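Local coordinates for reticulocyte binding protein (Streptococcus agalactiae COH1, PDB 3FAW) that is a cell-wall-anchored group B streptococcal pullulanase that probably hydrolyses alpha-1,6 glucosidic branch linkages in pullulan and related alpha-glucans, at residues Leu254-Ile259 with Glu448-Gly453; Arg436-Ser441 with Glu468-Glu473; Arg702-Phe707 with Thr741-Gly746; Leu217-Lys222 with Tyr399-Ile404. All blocks are in the same frame, centred on the assembly; numbering follows the deposited sequence.

Contact 1 (Leu254-Ile259 with Glu448-Gly453)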
loop_
_atom_site.group_PDB
_atom_site.type_symbol
_atom_site.label_atom_id
_atom_site.label_comp_id
_atom_site.label_asym_id
_atom_site.label_seq_id
_atom_site.Cartn_x
_atom_site.Cartn_y
_atom_site.Cartn_z
ATOM N N LEU A 254 18.898 0.159 -17.149
ATOM C CA LEU A 254 17.569 0.075 -16.551
ATOM C C LEU A 254 16.733 1.271 -17.003
ATOM O O LEU A 254 17.186 2.413 -16.940
ATOM C CB LEU A 254 17.663 0.036 -15.020
ATOM C CG LEU A 254 16.386 -0.301 -14.244
ATOM C CD1 LEU A 254 15.979 -1.761 -14.441
ATOM C CD2 LEU A 254 16.572 0.016 -12.761
ATOM N N SER A 255 15.522 0.990 -17.478
ATOM C CA SER A 255 14.635 2.018 -18.020
ATOM C C SER A 255 13.220 1.760 -17.544
ATOM O O SER A 255 12.922 0.685 -17.036
ATOM C CB SER A 255 14.658 1.997 -19.551
ATOM O OG SER A 255 15.984 1.965 -20.055
ATOM N N PHE A 256 12.342 2.738 -17.732
ATOM C CA PHE A 256 10.929 2.565 -17.402
ATOM C C PHE A 256 10.250 1.594 -18.360
ATOM O O PHE A 256 10.788 1.270 -19.424
ATOM C CB PHE A 256 10.205 3.911 -17.393
ATOM C CG PHE A 256 10.668 4.820 -16.298
ATOM C CD1 PHE A 256 10.342 4.548 -14.975
ATOM C CD2 PHE A 256 11.452 5.931 -16.581
ATOM C CE1 PHE A 256 10.775 5.379 -13.949
ATOM C CE2 PHE A 256 11.894 6.766 -15.561
ATOM C CZ PHE A 256 11.552 6.489 -14.241
ATOM N N ALA A 257 9.068 1.130 -17.971
ATOM C CA ALA A 257 8.360 0.106 -18.735
ATOM C C ALA A 257 8.005 0.578 -20.142
ATOM O O ALA A 257 7.858 1.775 -20.390
ATOM C CB ALA A 257 7.101 -0.326 -17.999
ATOM N N LYS A 258 7.887 -0.380 -21.057
ATOM C CA LYS A 258 7.332 -0.139 -22.385
ATOM C C LYS A 258 6.141 -1.081 -22.578
ATOM O O LYS A 258 6.267 -2.168 -23.143
ATOM C CB LYS A 258 8.397 -0.344 -23.467
ATOM C CG LYS A 258 9.601 0.591 -23.318
ATOM C CD LYS A 258 10.629 0.373 -24.423
ATOM C CE LYS A 258 11.912 1.158 -24.164
ATOM N NZ LYS A 258 12.664 0.663 -22.978
ATOM N N ILE A 259 4.987 -0.645 -22.076
ATOM C CA ILE A 259 3.755 -1.431 -22.121
ATOM C C ILE A 259 3.016 -1.100 -23.420
ATOM O O ILE A 259 2.736 0.068 -23.697
ATOM C CB ILE A 259 2.828 -1.110 -20.917
ATOM C CG1 ILE A 259 3.595 -1.175 -19.588
ATOM C CG2 ILE A 259 1.648 -2.073 -20.877
ATOM C CD1 ILE A 259 2.796 -0.681 -18.404
ATOM N N GLU A 448 15.736 5.739 -9.473
ATOM C CA GLU A 448 16.807 4.751 -9.276
ATOM C C GLU A 448 16.402 3.350 -9.746
ATOM O O GLU A 448 17.150 2.698 -10.472
ATOM C CB GLU A 448 17.238 4.700 -7.805
ATOM C CG GLU A 448 18.540 3.937 -7.561
ATOM C CD GLU A 448 19.702 4.488 -8.370
ATOM O OE1 GLU A 448 19.893 5.721 -8.373
ATOM O OE2 GLU A 448 20.423 3.693 -9.007
ATOM N N PHE A 449 15.227 2.886 -9.323
ATOM C CA PHE A 449 14.754 1.538 -9.676
ATOM C C PHE A 449 13.833 1.498 -10.913
ATOM O O PHE A 449 13.406 0.421 -11.335
ATOM C CB PHE A 449 14.080 0.885 -8.463
ATOM C CG PHE A 449 15.033 0.575 -7.336
ATOM C CD1 PHE A 449 15.750 -0.616 -7.321
ATOM C CD2 PHE A 449 15.224 1.478 -6.296
ATOM C CE1 PHE A 449 16.634 -0.907 -6.281
ATOM C CE2 PHE A 449 16.104 1.198 -5.256
ATOM C CZ PHE A 449 16.811 0.008 -5.246
ATOM N N LYS A 450 13.562 2.668 -11.499
ATOM C CA LYS A 450 12.677 2.815 -12.671
ATOM C C LYS A 450 11.288 2.218 -12.437
ATOM O O LYS A 450 10.753 1.479 -13.272
ATOM C CB LYS A 450 13.321 2.235 -13.938
ATOM C CG LYS A 450 14.693 2.804 -14.266
ATOM C CD LYS A 450 14.681 4.308 -14.490
ATOM C CE LYS A 450 16.065 4.813 -14.876
ATOM N NZ LYS A 450 16.294 6.221 -14.463
ATOM N N VAL A 451 10.709 2.563 -11.289
ATOM C CA VAL A 451 9.400 2.063 -10.887
ATOM C C VAL A 451 8.297 2.756 -11.696
ATOM O O VAL A 451 8.376 3.956 -11.983
ATOM C CB VAL A 451 9.180 2.257 -9.365
ATOM C CG1 VAL A 451 7.761 1.901 -8.967
ATOM C CG2 VAL A 451 10.182 1.418 -8.592
ATOM N N ASP A 452 7.279 1.989 -12.073
ATOM C CA ASP A 452 6.245 2.474 -12.988
ATOM C C ASP A 452 4.979 2.943 -12.275
ATOM O O ASP A 452 4.096 3.525 -12.899
ATOM C CB ASP A 452 5.910 1.386 -13.997
ATOM C CG ASP A 452 7.134 0.897 -14.728
ATOM O OD1 ASP A 452 7.656 1.652 -15.578
ATOM O OD2 ASP A 452 7.583 -0.231 -14.434
ATOM N N GLY A 453 4.898 2.692 -10.973
ATOM C CA GLY A 453 3.758 3.123 -10.182
ATOM C C GLY A 453 3.915 2.809 -8.712
ATOM O O GLY A 453 4.847 2.111 -8.320
#
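Glu448 and Phe449 meet the loop 254-259 through their carbonyl oxygens: Leu254 CD2 lies 3.5 Å from Phe449 O and hardly farther from Glu448 O. The Glu448 carboxylate is engaged in a salt bridge with Lys373 of helix 367-381, which also touches Leu254. Lys450, the first residue past the helix to leave helical angles, has a positive phi and sends its side chain against the loop. Its chain bends at chi2 (-60°), and the methylene groups do the packing: Lys450 CG is 3.5 Å from Leu254 CG, the two side chains sliding past each other in opposite directions, while Lys450 CE lies 3.4 Å from Leu254 O. Lys450 CD sits over one face of the Phe256 ring, offset toward the rim, in a CH-pi contact 3.9 Å from the ring centroid. The ammonium end turns back to Ser447 O. This is the helix-to-strand turn of a TIM barrel, where helix 432-449 gives way to barrel strand 453-456, and the loop preceding the first barrel strand runs alongside it, the two directions 13° apart. At Val451 the backbone oxygen takes over, Val451 O approaching Phe256 CE1 to 3.4 Å near the ring plane. Asp452 then supplies the polar link: Ala257 N donates to Asp452 OD1 at 2.8 Å with an N-H...O angle of 163°, reaching the syn side of the carboxylate but tilted from its plane. OD1 also lies at the Phe256 ring edge, and Asp452 CG is 3.5 Å from Ala257 CB. OD2 is bonded to His380 NE2 and Val386 N, so both oxygens are held and the carboxylate's rotation is restricted.

Contact 2 (Arg436-Ser441 with Glu468-Glu473)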
loop_
_atom_site.group_PDB
_atom_site.type_symbol
_atom_site.label_atom_id
_atom_site.label_comp_id
_atom_site.label_asym_id
_atom_site.label_seq_id
_atom_site.Cartn_x
_atom_site.Cartn_y
_atom_site.Cartn_z
ATOM N N ARG A 436 9.152 15.657 3.057
ATOM C CA ARG A 436 10.372 15.335 2.302
ATOM C C ARG A 436 10.682 13.837 2.280
ATOM O O ARG A 436 11.042 13.290 1.232
ATOM C CB ARG A 436 11.586 16.088 2.858
ATOM C CG ARG A 436 11.775 17.492 2.296
ATOM C CD ARG A 436 13.221 17.948 2.443
ATOM N NE ARG A 436 14.129 17.139 1.627
ATOM C CZ ARG A 436 15.458 17.227 1.651
ATOM N NH1 ARG A 436 16.069 18.092 2.448
ATOM N NH2 ARG A 436 16.184 16.447 0.859
ATOM N N VAL A 437 10.541 13.176 3.428
ATOM C CA VAL A 437 10.805 11.738 3.524
ATOM C C VAL A 437 9.942 10.945 2.537
ATOM O O VAL A 437 10.444 10.077 1.825
ATOM C CB VAL A 437 10.562 11.200 4.955
ATOM C CG1 VAL A 437 10.569 9.674 4.960
ATOM C CG2 VAL A 437 11.603 11.755 5.921
ATOM N N LEU A 438 8.650 11.260 2.502
ATOM C CA LEU A 438 7.709 10.615 1.584
ATOM C C LEU A 438 8.051 10.917 0.124
ATOM O O LEU A 438 8.217 10.001 -0.684
ATOM C CB LEU A 438 6.273 11.062 1.896
ATOM C CG LEU A 438 5.130 10.441 1.082
ATOM C CD1 LEU A 438 3.816 10.498 1.858
ATOM C CD2 LEU A 438 4.968 11.123 -0.282
ATOM N N VAL A 439 8.163 12.203 -0.196
ATOM C CA VAL A 439 8.395 12.655 -1.572
ATOM C C VAL A 439 9.788 12.270 -2.095
ATOM O O VAL A 439 9.917 11.824 -3.238
ATOM C CB VAL A 439 8.154 14.183 -1.708
ATOM C CG1 VAL A 439 8.499 14.676 -3.103
ATOM C CG2 VAL A 439 6.706 14.519 -1.378
ATOM N N ASP A 440 10.820 12.429 -1.267
ATOM C CA ASP A 440 12.185 12.058 -1.667
ATOM C C ASP A 440 12.334 10.556 -1.912
ATOM O O ASP A 440 13.051 10.153 -2.826
ATOM C CB ASP A 440 13.226 12.492 -0.627
ATOM C CG ASP A 440 13.314 13.999 -0.460
ATOM O OD1 ASP A 440 12.960 14.757 -1.392
ATOM O OD2 ASP A 440 13.746 14.423 0.629
ATOM N N SER A 441 11.680 9.733 -1.092
ATOM C CA SER A 441 11.717 8.280 -1.284
ATOM C C SER A 441 10.975 7.865 -2.558
ATOM O O SER A 441 11.440 6.997 -3.293
ATOM C CB SER A 441 11.163 7.534 -0.064
ATOM O OG SER A 441 9.969 8.125 0.409
ATOM N N GLU A 468 -0.382 14.585 -3.641
ATOM C CA GLU A 468 -0.358 15.396 -4.865
ATOM C C GLU A 468 1.074 15.685 -5.294
ATOM O O GLU A 468 1.437 15.487 -6.453
ATOM C CB GLU A 468 -1.083 16.735 -4.657
ATOM C CG GLU A 468 -2.559 16.744 -5.039
ATOM C CD GLU A 468 -2.801 16.767 -6.548
ATOM O OE1 GLU A 468 -1.827 16.664 -7.324
ATOM O OE2 GLU A 468 -3.976 16.889 -6.954
ATOM N N LEU A 469 1.875 16.169 -4.349
ATOM C CA LEU A 469 3.271 16.515 -4.616
ATOM C C LEU A 469 4.079 15.282 -5.019
ATOM O O LEU A 469 4.873 15.340 -5.955
ATOM C CB LEU A 469 3.907 17.183 -3.392
ATOM C CG LEU A 469 5.327 17.737 -3.545
ATOM C CD1 LEU A 469 5.361 18.832 -4.610
ATOM C CD2 LEU A 469 5.843 18.270 -2.217
ATOM N N ALA A 470 3.878 14.178 -4.306
ATOM C CA ALA A 470 4.543 12.916 -4.639
ATOM C C ALA A 470 4.229 12.486 -6.075
ATOM O O ALA A 470 5.109 12.005 -6.790
ATOM C CB ALA A 470 4.144 11.820 -3.654
ATOM N N TYR A 471 2.974 12.669 -6.482
ATOM C CA TYR A 471 2.535 12.337 -7.838
ATOM C C TYR A 471 3.182 13.264 -8.866
ATOM O O TYR A 471 3.682 12.806 -9.895
ATOM C CB TYR A 471 1.009 12.417 -7.946
ATOM C CG TYR A 471 0.469 12.135 -9.333
ATOM C CD1 TYR A 471 0.286 10.829 -9.778
ATOM C CD2 TYR A 471 0.134 13.176 -10.197
ATOM C CE1 TYR A 471 -0.210 10.566 -11.046
ATOM C CE2 TYR A 471 -0.364 12.923 -11.469
ATOM C CZ TYR A 471 -0.533 11.615 -11.885
ATOM O OH TYR A 471 -1.027 11.358 -13.137
ATOM N N LYS A 472 3.165 14.562 -8.573
ATOM C CA LYS A 472 3.744 15.573 -9.457
ATOM C C LYS A 472 5.210 15.261 -9.755
ATOM O O LYS A 472 5.624 15.236 -10.916
ATOM C CB LYS A 472 3.608 16.967 -8.829
ATOM C CG LYS A 472 4.043 18.124 -9.727
ATOM C CD LYS A 472 3.831 19.467 -9.041
ATOM C CE LYS A 472 4.235 20.629 -9.939
ATOM N NZ LYS A 472 4.102 21.946 -9.256
ATOM N N GLU A 473 5.971 15.004 -8.696
ATOM C CA GLU A 473 7.402 14.713 -8.794
ATOM C C GLU A 473 7.686 13.406 -9.525
ATOM O O GLU A 473 8.595 13.343 -10.355
ATOM C CB GLU A 473 8.031 14.662 -7.398
ATOM C CG GLU A 473 8.077 16.010 -6.670
ATOM C CD GLU A 473 9.095 16.992 -7.253
ATOM O OE1 GLU A 473 10.028 16.563 -7.964
ATOM O OE2 GLU A 473 8.962 18.206 -6.985
#
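Val439 and Ala470 have the nearest CA atoms across two neighbouring outer helices of the TIM barrel, 432-449 and 464-477, which follow one another around its parallel strands. Their segments run nearly parallel, the axes 9.1 Å apart with a signed crossing angle of -23°. Val439 points at the other helix and divides its two methyls between partners one helical turn apart. Val439 CG2, anti to the carbonyl carbon, faces Leu469, whose CD2 stands 3.9 Å away; the two side chains cross at about a right angle. Val439 CG2 also lies 4.1 Å from Ala470 N, close to the backbone of the second helix. Val439 CG1, anti to the backbone N (chi1 175°), meets Glu473 CG at 3.8 Å, again with the side chains crossing at about a right angle. Glu473 thus contributes a methylene to the apolar seam. Arg435 touches Leu469 and Lys443 touches Glu473, so the first helix extends the contact along its length in both directions. On another side of the first helix, Arg436 NE forms a salt bridge to Asp440 OD2, meeting the syn lone pair of that oxygen, which is tilted from the guanidinium plane. The Leu438 side chain reaches Ala470 from the flank; the Leu438 CD2 methyl comes to 3.5 Å from Ala470 CB.

Contact 3 (Arg702-Phe707 with Thr741-Gly746)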
loop_
_atom_site.group_PDB
_atom_site.type_symbol
_atom_site.label_atom_id
_atom_site.label_comp_id
_atom_site.label_asym_id
_atom_site.label_seq_id
_atom_site.Cartn_x
_atom_site.Cartn_y
_atom_site.Cartn_z
ATOM N N ARG A 702 -7.980 -6.046 -22.969
ATOM C CA ARG A 702 -6.920 -5.280 -23.632
ATOM C C ARG A 702 -7.114 -5.168 -25.148
ATOM O O ARG A 702 -6.477 -4.334 -25.801
ATOM C CB ARG A 702 -5.552 -5.892 -23.312
ATOM C CG ARG A 702 -5.218 -5.881 -21.817
ATOM C CD ARG A 702 -3.768 -6.269 -21.538
ATOM N NE ARG A 702 -2.826 -5.283 -22.071
ATOM C CZ ARG A 702 -1.506 -5.452 -22.145
ATOM N NH1 ARG A 702 -0.936 -6.574 -21.713
ATOM N NH2 ARG A 702 -0.745 -4.492 -22.660
ATOM N N SER A 703 -7.996 -5.996 -25.702
ATOM C CA SER A 703 -8.240 -6.015 -27.143
ATOM C C SER A 703 -9.099 -4.846 -27.635
ATOM O O SER A 703 -9.131 -4.576 -28.833
ATOM C CB SER A 703 -8.899 -7.337 -27.555
ATOM O OG SER A 703 -10.257 -7.392 -27.145
ATOM N N THR A 704 -9.797 -4.165 -26.726
ATOM C CA THR A 704 -10.752 -3.124 -27.122
ATOM C C THR A 704 -10.966 -2.074 -26.029
ATOM O O THR A 704 -11.143 -2.412 -24.855
ATOM C CB THR A 704 -12.124 -3.748 -27.492
ATOM O OG1 THR A 704 -13.086 -2.713 -27.726
ATOM C CG2 THR A 704 -12.629 -4.652 -26.375
ATOM N N ASP A 705 -10.982 -0.802 -26.430
ATOM C CA ASP A 705 -11.241 0.300 -25.495
ATOM C C ASP A 705 -12.714 0.422 -25.070
ATOM O O ASP A 705 -13.065 1.334 -24.311
ATOM C CB ASP A 705 -10.703 1.636 -26.038
ATOM C CG ASP A 705 -11.393 2.092 -27.318
ATOM O OD1 ASP A 705 -12.621 1.914 -27.457
ATOM O OD2 ASP A 705 -10.693 2.660 -28.183
ATOM N N ALA A 706 -13.566 -0.489 -25.545
ATOM C CA ALA A 706 -14.939 -0.604 -25.045
ATOM C C ALA A 706 -14.987 -0.794 -23.526
ATOM O O ALA A 706 -15.934 -0.353 -22.879
ATOM C CB ALA A 706 -15.664 -1.755 -25.727
ATOM N N PHE A 707 -13.974 -1.457 -22.971
ATOM C CA PHE A 707 -13.906 -1.716 -21.530
ATOM C C PHE A 707 -12.972 -0.735 -20.800
ATOM O O PHE A 707 -12.752 -0.868 -19.595
ATOM C CB PHE A 707 -13.438 -3.154 -21.278
ATOM C CG PHE A 707 -14.314 -4.206 -21.919
ATOM C CD1 PHE A 707 -15.636 -4.368 -21.519
ATOM C CD2 PHE A 707 -13.811 -5.045 -22.909
ATOM C CE1 PHE A 707 -16.447 -5.336 -22.104
ATOM C CE2 PHE A 707 -14.615 -6.019 -23.498
ATOM C CZ PHE A 707 -15.931 -6.166 -23.097
ATOM N N THR A 741 -21.520 -2.261 -24.279
ATOM C CA THR A 741 -20.585 -1.168 -24.503
ATOM C C THR A 741 -20.140 -1.174 -25.967
ATOM O O THR A 741 -20.246 -2.190 -26.656
ATOM C CB THR A 741 -19.366 -1.247 -23.549
ATOM O OG1 THR A 741 -18.470 -0.165 -23.829
ATOM C CG2 THR A 741 -18.630 -2.578 -23.692
ATOM N N ILE A 742 -19.662 -0.023 -26.429
ATOM C CA ILE A 742 -19.238 0.163 -27.816
ATOM C C ILE A 742 -17.854 0.799 -27.794
ATOM O O ILE A 742 -17.589 1.670 -26.964
ATOM C CB ILE A 742 -20.207 1.096 -28.592
ATOM C CG1 ILE A 742 -21.672 0.772 -28.262
ATOM C CG2 ILE A 742 -19.956 0.994 -30.091
ATOM C CD1 ILE A 742 -22.679 1.701 -28.919
ATOM N N ASP A 743 -16.967 0.370 -28.687
ATOM C CA ASP A 743 -15.618 0.943 -28.729
ATOM C C ASP A 743 -15.497 2.030 -29.800
ATOM O O ASP A 743 -16.457 2.308 -30.528
ATOM C CB ASP A 743 -14.548 -0.155 -28.875
ATOM C CG ASP A 743 -14.506 -0.784 -30.252
ATOM O OD1 ASP A 743 -15.265 -0.367 -31.150
ATOM O OD2 ASP A 743 -13.688 -1.713 -30.431
ATOM N N SER A 744 -14.317 2.641 -29.878
ATOM C CA SER A 744 -14.054 3.751 -30.800
ATOM C C SER A 744 -14.218 3.383 -32.283
ATOM O O SER A 744 -14.462 4.258 -33.113
ATOM C CB SER A 744 -12.649 4.316 -30.555
ATOM O OG SER A 744 -11.668 3.293 -30.608
ATOM N N LYS A 745 -14.079 2.101 -32.608
ATOM C CA LYS A 745 -14.326 1.615 -33.970
ATOM C C LYS A 745 -15.807 1.298 -34.176
ATOM O O LYS A 745 -16.269 1.171 -35.312
ATOM C CB LYS A 745 -13.529 0.345 -34.251
ATOM C CG LYS A 745 -12.058 0.372 -33.853
ATOM C CD LYS A 745 -11.389 -0.996 -34.052
ATOM C CE LYS A 745 -12.044 -1.844 -35.158
ATOM N NZ LYS A 745 -11.323 -3.133 -35.391
ATOM N N GLY A 746 -16.521 1.128 -33.056
ATOM C CA GLY A 746 -17.960 0.841 -33.018
ATOM C C GLY A 746 -18.341 -0.474 -33.732
ATOM O O GLY A 746 -19.480 -0.607 -34.194
#
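An ST turn at the end of helix 685-703 docks on the type I beta turn Asp743-Gly746, which connects strands 736-742 and 748-754 of the C-terminal antiparallel sheet. Thr704 OG1 accepts from Ala706 N, closing the ST turn, and donates to Asp743 OD2 at 2.9 Å, on the anti side of the carboxylate. Asp743 OD1 faces its own turn, receiving weak bonds from Lys745 N and Gly746 N, so the one carboxylate joins the two turns. Asp705 answers with a two-pronged grip on Ser744: Asp705 OD1 takes Ser744 N at 3.0 Å (N-H...O 156°), Asp705 OD2 takes Ser744 OG at 2.7 Å, and both use syn lone pairs. The carboxylate planes are 70° apart, and Asp705 OD1 lies 4.8 Å from Asp743 OD2; the donors around them would be expected to offset their like charges. Ala706 CB packs 3.7 Å from both Asp743 CB and Thr741 CG2, with Tyr749 of strand 748-754 also touching it. Ala706 O accepts from Gln612 NE2 as well as from Thr741 OG1, the latter at 2.7 Å and tilted 26° from the carbonyl plane.

Contact 4 (Leu217-Lys222 with Tyr399-Ile404)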
loop_
_atom_site.group_PDB
_atom_site.type_symbol
_atom_site.label_atom_id
_atom_site.label_comp_id
_atom_site.label_asym_id
_atom_site.label_seq_id
_atom_site.Cartn_x
_atom_site.Cartn_y
_atom_site.Cartn_z
ATOM N N LEU A 217 18.723 5.383 13.433
ATOM C CA LEU A 217 18.896 4.885 12.067
ATOM C C LEU A 217 18.683 6.027 11.088
ATOM O O LEU A 217 17.633 6.665 11.102
ATOM C CB LEU A 217 17.899 3.753 11.775
ATOM C CG LEU A 217 17.742 3.303 10.316
ATOM C CD1 LEU A 217 19.092 2.926 9.716
ATOM C CD2 LEU A 217 16.756 2.133 10.195
ATOM N N ASP A 218 19.685 6.284 10.249
ATOM C CA ASP A 218 19.586 7.291 9.193
ATOM C C ASP A 218 18.317 7.048 8.364
ATOM O O ASP A 218 18.204 6.018 7.696
ATOM C CB ASP A 218 20.835 7.225 8.304
ATOM C CG ASP A 218 20.920 8.366 7.306
ATOM O OD1 ASP A 218 19.983 9.192 7.223
ATOM O OD2 ASP A 218 21.943 8.439 6.590
ATOM N N PRO A 219 17.345 7.983 8.419
ATOM C CA PRO A 219 16.124 7.778 7.634
ATOM C C PRO A 219 16.338 7.758 6.115
ATOM O O PRO A 219 15.527 7.179 5.407
ATOM C CB PRO A 219 15.213 8.946 8.054
ATOM C CG PRO A 219 16.074 9.922 8.722
ATOM C CD PRO A 219 17.305 9.227 9.208
ATOM N N TYR A 220 17.423 8.373 5.641
ATOM C CA TYR A 220 17.772 8.402 4.218
ATOM C C TYR A 220 18.772 7.313 3.821
ATOM O O TYR A 220 19.375 7.387 2.753
ATOM C CB TYR A 220 18.320 9.787 3.842
ATOM C CG TYR A 220 17.233 10.803 3.614
ATOM C CD1 TYR A 220 16.488 11.292 4.683
ATOM C CD2 TYR A 220 16.931 11.261 2.335
ATOM C CE1 TYR A 220 15.480 12.212 4.490
ATOM C CE2 TYR A 220 15.917 12.188 2.130
ATOM C CZ TYR A 220 15.196 12.658 3.217
ATOM O OH TYR A 220 14.192 13.575 3.051
ATOM N N ALA A 221 18.934 6.305 4.675
ATOM C CA ALA A 221 19.790 5.151 4.389
ATOM C C ALA A 221 19.332 4.395 3.135
ATOM O O ALA A 221 18.153 4.052 3.007
ATOM C CB ALA A 221 19.818 4.202 5.597
ATOM N N LYS A 222 20.271 4.142 2.223
ATOM C CA LYS A 222 19.979 3.479 0.951
ATOM C C LYS A 222 20.119 1.958 1.027
ATOM O O LYS A 222 19.661 1.246 0.134
ATOM C CB LYS A 222 20.886 4.030 -0.158
ATOM C CG LYS A 222 20.805 5.552 -0.355
ATOM C CD LYS A 222 19.388 6.028 -0.682
ATOM C CE LYS A 222 19.332 7.534 -0.879
ATOM N NZ LYS A 222 19.668 8.278 0.370
ATOM N N TYR A 399 9.888 5.353 18.206
ATOM C CA TYR A 399 11.250 5.833 18.443
ATOM C C TYR A 399 12.110 5.994 17.171
ATOM O O TYR A 399 13.048 6.789 17.163
ATOM C CB TYR A 399 11.969 4.982 19.508
ATOM C CG TYR A 399 12.232 3.523 19.170
ATOM C CD1 TYR A 399 13.137 3.161 18.169
ATOM C CD2 TYR A 399 11.616 2.505 19.891
ATOM C CE1 TYR A 399 13.393 1.826 17.878
ATOM C CE2 TYR A 399 11.870 1.167 19.613
ATOM C CZ TYR A 399 12.758 0.834 18.602
ATOM O OH TYR A 399 13.007 -0.486 18.327
ATOM N N LEU A 400 11.785 5.259 16.107
ATOM C CA LEU A 400 12.546 5.317 14.851
ATOM C C LEU A 400 12.841 6.746 14.397
ATOM O O LEU A 400 13.958 7.054 13.975
ATOM C CB LEU A 400 11.811 4.564 13.726
ATOM C CG LEU A 400 12.042 3.055 13.684
ATOM C CD1 LEU A 400 10.973 2.337 12.855
ATOM C CD2 LEU A 400 13.449 2.760 13.140
ATOM N N PHE A 401 11.820 7.598 14.468
ATOM C CA PHE A 401 11.933 9.015 14.135
ATOM C C PHE A 401 11.924 9.912 15.377
ATOM O O PHE A 401 12.558 10.965 15.379
ATOM C CB PHE A 401 10.803 9.425 13.189
ATOM C CG PHE A 401 11.062 9.076 11.749
ATOM C CD1 PHE A 401 11.757 9.947 10.929
ATOM C CD2 PHE A 401 10.603 7.882 11.214
ATOM C CE1 PHE A 401 11.999 9.632 9.601
ATOM C CE2 PHE A 401 10.847 7.558 9.892
ATOM C CZ PHE A 401 11.541 8.437 9.082
ATOM N N GLU A 402 11.222 9.499 16.432
ATOM C CA GLU A 402 11.106 10.327 17.641
ATOM C C GLU A 402 12.451 10.505 18.343
ATOM O O GLU A 402 12.715 11.557 18.926
ATOM C CB GLU A 402 10.075 9.750 18.615
ATOM C CG GLU A 402 9.573 10.742 19.678
ATOM C CD GLU A 402 8.680 11.845 19.117
ATOM O OE1 GLU A 402 8.294 11.779 17.932
ATOM O OE2 GLU A 402 8.352 12.789 19.873
ATOM N N ASP A 403 13.300 9.481 18.284
ATOM C CA ASP A 403 14.661 9.585 18.809
ATOM C C ASP A 403 15.493 10.633 18.071
ATOM O O ASP A 403 16.375 11.239 18.660
ATOM C CB ASP A 403 15.392 8.241 18.718
ATOM C CG ASP A 403 14.930 7.238 19.765
ATOM O OD1 ASP A 403 14.250 7.630 20.736
ATOM O OD2 ASP A 403 15.266 6.046 19.611
ATOM N N ILE A 404 15.228 10.825 16.779
ATOM C CA ILE A 404 16.050 11.711 15.953
ATOM C C ILE A 404 15.772 13.167 16.291
ATOM O O ILE A 404 16.691 13.942 16.550
ATOM C CB ILE A 404 15.801 11.485 14.445
ATOM C CG1 ILE A 404 16.122 10.034 14.060
ATOM C CG2 ILE A 404 16.642 12.458 13.614
ATOM C CD1 ILE A 404 15.802 9.687 12.617
HETATM O O HOH W 1 16.039 5.523 14.724
HETATM O O HOH W 2 14.734 6.227 11.279
#
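Pro219 makes most of the apolar contacts, its ring meeting two side chains of the facing segment. Pro219 CB lies 3.6 Å from Phe401 CE1 and slightly farther from CZ, an oblique approach to the aromatic ring. Pro219 CD meets Ile404 CD1 at 3.8 Å, the side chains tip to tip, and that methyl is equally close to Leu217 O. Leu217 and Leu400 touch more loosely through their CD2 methyls. The polar link runs through two waters that converge on Leu400 O: one accepts from Leu217 N and donates to Leu400 O at 2.7 Å, while the other donates to Leu217 O and, at 2.9 Å, to Leu400 O. This second water also sits over the centre of one face of the Phe401 ring, 4.3 Å above its plane. Around Pro219 in sequence, an Asx turn (Asp218 OD1 accepting from Tyr220 N) and a type I turn from Asp218 to Ala221 shape the loop. Asp218 OD2 is held by Tyr203 OH, and Tyr409 meets the Phe401 ring. The pairing thus joins a loop of the CBM48 region to helix 399-402 of the catalytic domain, with waters satisfying both backbone polar groups of Leu217 where direct bonds between the segments are absent.

Helix 432-449 is common to contacts 1 and 2: its end enters contact 1 and its first half contact 2, with centres about 17 Å apart and nearest atoms about 7 Å apart. Contact 2 touches contact 4 directly, since Tyr220 OH probably hydrogen-bonds Asp440 OD2 at 2.6 Å, tying the CBM48 loop to the barrel helix. Contact 1 meets contact 3 by packing of Ile259 CG2 on Arg702 NH2 (3.8 Å). Contacts 3 and 4, on opposite sides of the chain's centre, have centres about 50 Å apart. Glu468, in contact 2, bonds through OE2 to Thr510 OG1; Thr510 belongs to the calcium site that includes Asp511, Asp561 and Asp565.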